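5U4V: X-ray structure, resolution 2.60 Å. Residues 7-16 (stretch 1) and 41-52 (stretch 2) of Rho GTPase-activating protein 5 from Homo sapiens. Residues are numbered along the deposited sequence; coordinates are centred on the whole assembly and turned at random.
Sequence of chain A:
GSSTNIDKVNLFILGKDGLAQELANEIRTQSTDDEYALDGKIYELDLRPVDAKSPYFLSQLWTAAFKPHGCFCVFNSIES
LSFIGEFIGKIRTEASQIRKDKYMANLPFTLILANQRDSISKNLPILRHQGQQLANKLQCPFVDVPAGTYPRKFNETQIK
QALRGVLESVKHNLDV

Stretch 1, residues 7-16: DKVNLFILGK
Stretch 2 (41-52) KIYELDLRPVDA

A proline sits inside this parallel ladder without breaking it: Pro 49 pairs with Ile 13 at a CA-CA distance of 4.5 Å; its nitrogen has no hydrogen to donate, and its CA approaches Ile 13 O at 3.2 Å in a CA-H...O contact. The ladder tolerates it because stretch 1 bonds to the even residues of stretch 2, leaving the proline nitrogen uncalled for.

Build two extended strands, 26° apart in direction, with Lys 8 beside Glu 44, Val 9 beside Leu 45, and so on in step. Stretch 1 uses its odd residues: Glu 44 N to Asp 7 O (3.2 Å), Val 9 N to Glu 44 O (3.1 Å), Asp 46 N to Val 9 O (3.0 Å), Leu 11 N to Asp 46 O (2.9 Å), Arg 48 N to Leu 11 O (3.0 Å), Ile 13 N to Arg 48 O (3.0 Å) and Val 50 N to Ile 13 O (2.9 Å).

Val 9 (t), Leu 11 (chi1 -105°), Ile 13 (m,t), Leu 45 and Leu 47 (both m,t) share one face, buried and aliphatic; Val 9 CB meets Leu 45 CD2 at 3.5 Å. The other face is more polar. An extended Lys 8 salt-bridges Glu 44 (p; NZ to OE1 3.3 Å, a weak hydrogen bond), while Phe 12 (m) packs CE1 3.8 Å from CD of Arg 48 (m,t,t).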

# COMPACT_ATOMS: atom_id res chain seq x y z
N ASP A 7 13.14 -0.53 -12.89
CA ASP A 7 11.84 -0.47 -13.61
C ASP A 7 10.91 -1.62 -13.24
O ASP A 7 9.78 -1.66 -13.66
CB ASP A 7 12.09 -0.46 -15.11
CG ASP A 7 10.81 -0.27 -15.91
OD1 ASP A 7 9.70 -0.19 -15.31
OD2 ASP A 7 10.93 -0.21 -17.16
N LYS A 8 11.39 -2.56 -12.45
CA LYS A 8 10.56 -3.60 -11.91
C LYS A 8 10.45 -3.31 -10.45
O LYS A 8 11.45 -3.12 -9.79
CB LYS A 8 11.17 -4.96 -12.11
CG LYS A 8 10.37 -6.06 -11.43
CD LYS A 8 10.77 -7.42 -11.97
CE LYS A 8 9.68 -8.44 -11.74
NZ LYS A 8 9.58 -9.43 -12.85
N VAL A 9 9.23 -3.25 -9.94
CA VAL A 9 9.05 -2.91 -8.56
C VAL A 9 8.30 -4.02 -7.87
O VAL A 9 7.34 -4.54 -8.39
CB VAL A 9 8.31 -1.58 -8.41
CG1 VAL A 9 8.18 -1.20 -6.94
CG2 VAL A 9 9.05 -0.49 -9.17
N ASN A 10 8.78 -4.40 -6.71
CA ASN A 10 8.13 -5.45 -5.96
C ASN A 10 7.17 -4.82 -5.01
O ASN A 10 7.58 -4.25 -4.02
CB ASN A 10 9.15 -6.25 -5.18
CG ASN A 10 9.48 -7.56 -5.88
OD1 ASN A 10 8.58 -8.25 -6.32
ND2 ASN A 10 10.77 -7.92 -5.95
N LEU A 11 5.89 -4.90 -5.29
CA LEU A 11 4.94 -4.22 -4.44
C LEU A 11 4.20 -5.17 -3.58
O LEU A 11 3.23 -5.78 -4.02
CB LEU A 11 3.94 -3.45 -5.27
CG LEU A 11 4.19 -1.96 -5.24
CD1 LEU A 11 3.23 -1.27 -6.20
CD2 LEU A 11 3.94 -1.54 -3.81
N PHE A 12 4.63 -5.29 -2.35
CA PHE A 12 3.88 -6.07 -1.40
C PHE A 12 2.62 -5.33 -0.97
O PHE A 12 2.57 -4.08 -0.96
CB PHE A 12 4.75 -6.41 -0.19
CG PHE A 12 6.02 -7.16 -0.53
CD1 PHE A 12 6.02 -8.55 -0.61
CD2 PHE A 12 7.23 -6.47 -0.73
CE1 PHE A 12 7.19 -9.25 -0.90
CE2 PHE A 12 8.41 -7.16 -1.00
CZ PHE A 12 8.39 -8.56 -1.08
N ILE A 13 1.59 -6.10 -0.63
CA ILE A 13 0.31 -5.55 -0.23
C ILE A 13 -0.20 -6.30 1.00
O ILE A 13 -0.52 -7.51 0.92
CB ILE A 13 -0.77 -5.61 -1.34
CG1 ILE A 13 -0.40 -4.74 -2.54
CG2 ILE A 13 -2.13 -5.18 -0.80
CD1 ILE A 13 -1.32 -4.93 -3.77
N LEU A 14 -0.30 -5.56 2.12
CA LEU A 14 -0.85 -6.07 3.38
C LEU A 14 -2.32 -5.79 3.49
O LEU A 14 -2.80 -4.71 3.09
CB LEU A 14 -0.18 -5.42 4.54
CG LEU A 14 1.10 -6.07 5.03
CD1 LEU A 14 1.91 -5.01 5.75
CD2 LEU A 14 0.74 -7.21 5.98
N GLY A 15 -3.06 -6.75 4.01
CA GLY A 15 -4.50 -6.60 4.16
C GLY A 15 -4.98 -7.76 4.97
O GLY A 15 -4.35 -8.82 5.00
N LYS A 16 -6.08 -7.55 5.66
CA LYS A 16 -6.72 -8.61 6.40
C LYS A 16 -8.00 -8.97 5.66
O LYS A 16 -8.59 -8.12 4.99
CB LYS A 16 -7.00 -8.18 7.84
CG LYS A 16 -7.12 -9.36 8.79
CD LYS A 16 -7.47 -8.97 10.21
CE LYS A 16 -7.44 -10.20 11.10
NZ LYS A 16 -7.90 -9.91 12.50
N LYS A 41 4.68 6.51 -18.36
CA LYS A 41 5.77 5.56 -18.25
C LYS A 41 5.19 4.16 -18.10
O LYS A 41 3.98 3.97 -17.89
CB LYS A 41 6.67 5.86 -17.06
CG LYS A 41 7.16 7.28 -16.97
CD LYS A 41 8.19 7.60 -18.01
CE LYS A 41 8.10 9.07 -18.39
NZ LYS A 41 7.82 9.97 -17.24
N ILE A 42 6.04 3.16 -18.20
CA ILE A 42 5.56 1.82 -18.18
C ILE A 42 6.34 1.10 -17.14
O ILE A 42 7.56 1.03 -17.21
CB ILE A 42 5.71 1.14 -19.54
CG1 ILE A 42 4.80 1.83 -20.55
CG2 ILE A 42 5.30 -0.30 -19.46
CD1 ILE A 42 5.33 1.80 -21.97
N TYR A 43 5.63 0.58 -16.16
CA TYR A 43 6.27 -0.08 -15.03
C TYR A 43 5.91 -1.55 -15.08
O TYR A 43 4.74 -1.89 -15.38
CB TYR A 43 5.80 0.52 -13.70
CG TYR A 43 6.15 1.99 -13.52
CD1 TYR A 43 5.33 3.01 -14.04
CD2 TYR A 43 7.29 2.37 -12.77
CE1 TYR A 43 5.65 4.35 -13.87
CE2 TYR A 43 7.60 3.71 -12.58
CZ TYR A 43 6.78 4.69 -13.13
OH TYR A 43 7.12 6.02 -12.98
N GLU A 44 6.87 -2.42 -14.80
CA GLU A 44 6.47 -3.78 -14.48
C GLU A 44 6.36 -3.95 -12.97
O GLU A 44 7.36 -3.95 -12.28
CB GLU A 44 7.34 -4.86 -15.16
CG GLU A 44 8.84 -4.72 -15.02
CD GLU A 44 9.56 -5.99 -15.45
OE1 GLU A 44 9.07 -7.10 -15.11
OE2 GLU A 44 10.62 -5.89 -16.12
N LEU A 45 5.14 -4.07 -12.49
CA LEU A 45 4.89 -4.26 -11.07
C LEU A 45 4.62 -5.72 -10.78
O LEU A 45 3.91 -6.41 -11.51
CB LEU A 45 3.71 -3.41 -10.64
CG LEU A 45 3.97 -1.91 -10.86
CD1 LEU A 45 2.73 -1.09 -10.61
CD2 LEU A 45 5.11 -1.46 -9.94
N ASP A 46 5.21 -6.20 -9.69
CA ASP A 46 4.85 -7.50 -9.16
C ASP A 46 4.11 -7.30 -7.87
O ASP A 46 4.70 -7.12 -6.82
CB ASP A 46 6.11 -8.37 -8.94
CG ASP A 46 6.74 -8.85 -10.23
OD1 ASP A 46 6.16 -8.69 -11.33
OD2 ASP A 46 7.85 -9.40 -10.16
N LEU A 47 2.79 -7.41 -7.94
CA LEU A 47 1.96 -7.25 -6.76
C LEU A 47 1.84 -8.54 -6.00
O LEU A 47 1.28 -9.53 -6.47
CB LEU A 47 0.58 -6.71 -7.14
CG LEU A 47 0.76 -5.31 -7.75
CD1 LEU A 47 -0.55 -4.81 -8.33
CD2 LEU A 47 1.39 -4.28 -6.81
N ARG A 48 2.36 -8.51 -4.78
CA ARG A 48 2.35 -9.68 -3.93
C ARG A 48 1.54 -9.42 -2.68
O ARG A 48 2.06 -8.86 -1.72
CB ARG A 48 3.78 -10.01 -3.53
CG ARG A 48 4.67 -10.44 -4.67
CD ARG A 48 6.03 -10.86 -4.14
NE ARG A 48 6.89 -11.24 -5.24
CZ ARG A 48 8.20 -11.52 -5.13
NH1 ARG A 48 8.81 -11.48 -3.95
NH2 ARG A 48 8.90 -11.84 -6.21
N PRO A 49 0.29 -9.88 -2.64
CA PRO A 49 -0.48 -9.79 -1.38
C PRO A 49 0.05 -10.77 -0.36
O PRO A 49 0.48 -11.84 -0.73
CB PRO A 49 -1.91 -10.19 -1.79
CG PRO A 49 -1.91 -10.23 -3.25
CD PRO A 49 -0.51 -10.46 -3.73
N VAL A 50 0.04 -10.38 0.90
CA VAL A 50 0.70 -11.13 1.96
C VAL A 50 -0.17 -11.28 3.19
O VAL A 50 -0.98 -10.42 3.51
CB VAL A 50 2.00 -10.44 2.39
CG1 VAL A 50 3.07 -10.55 1.31
CG2 VAL A 50 1.76 -8.99 2.76
N ASP A 51 0.01 -12.36 3.94
CA ASP A 51 -0.57 -12.35 5.27
C ASP A 51 0.39 -12.98 6.27
O ASP A 51 1.38 -13.58 5.87
CB ASP A 51 -1.91 -13.05 5.26
CG ASP A 51 -2.85 -12.52 6.31
OD1 ASP A 51 -2.40 -12.33 7.47
OD2 ASP A 51 -4.04 -12.33 5.99
N ALA A 52 0.13 -12.84 7.58
CA ALA A 52 0.94 -13.52 8.59
C ALA A 52 0.66 -15.01 8.66
O ALA A 52 1.59 -15.82 8.65
CB ALA A 52 0.79 -12.87 9.96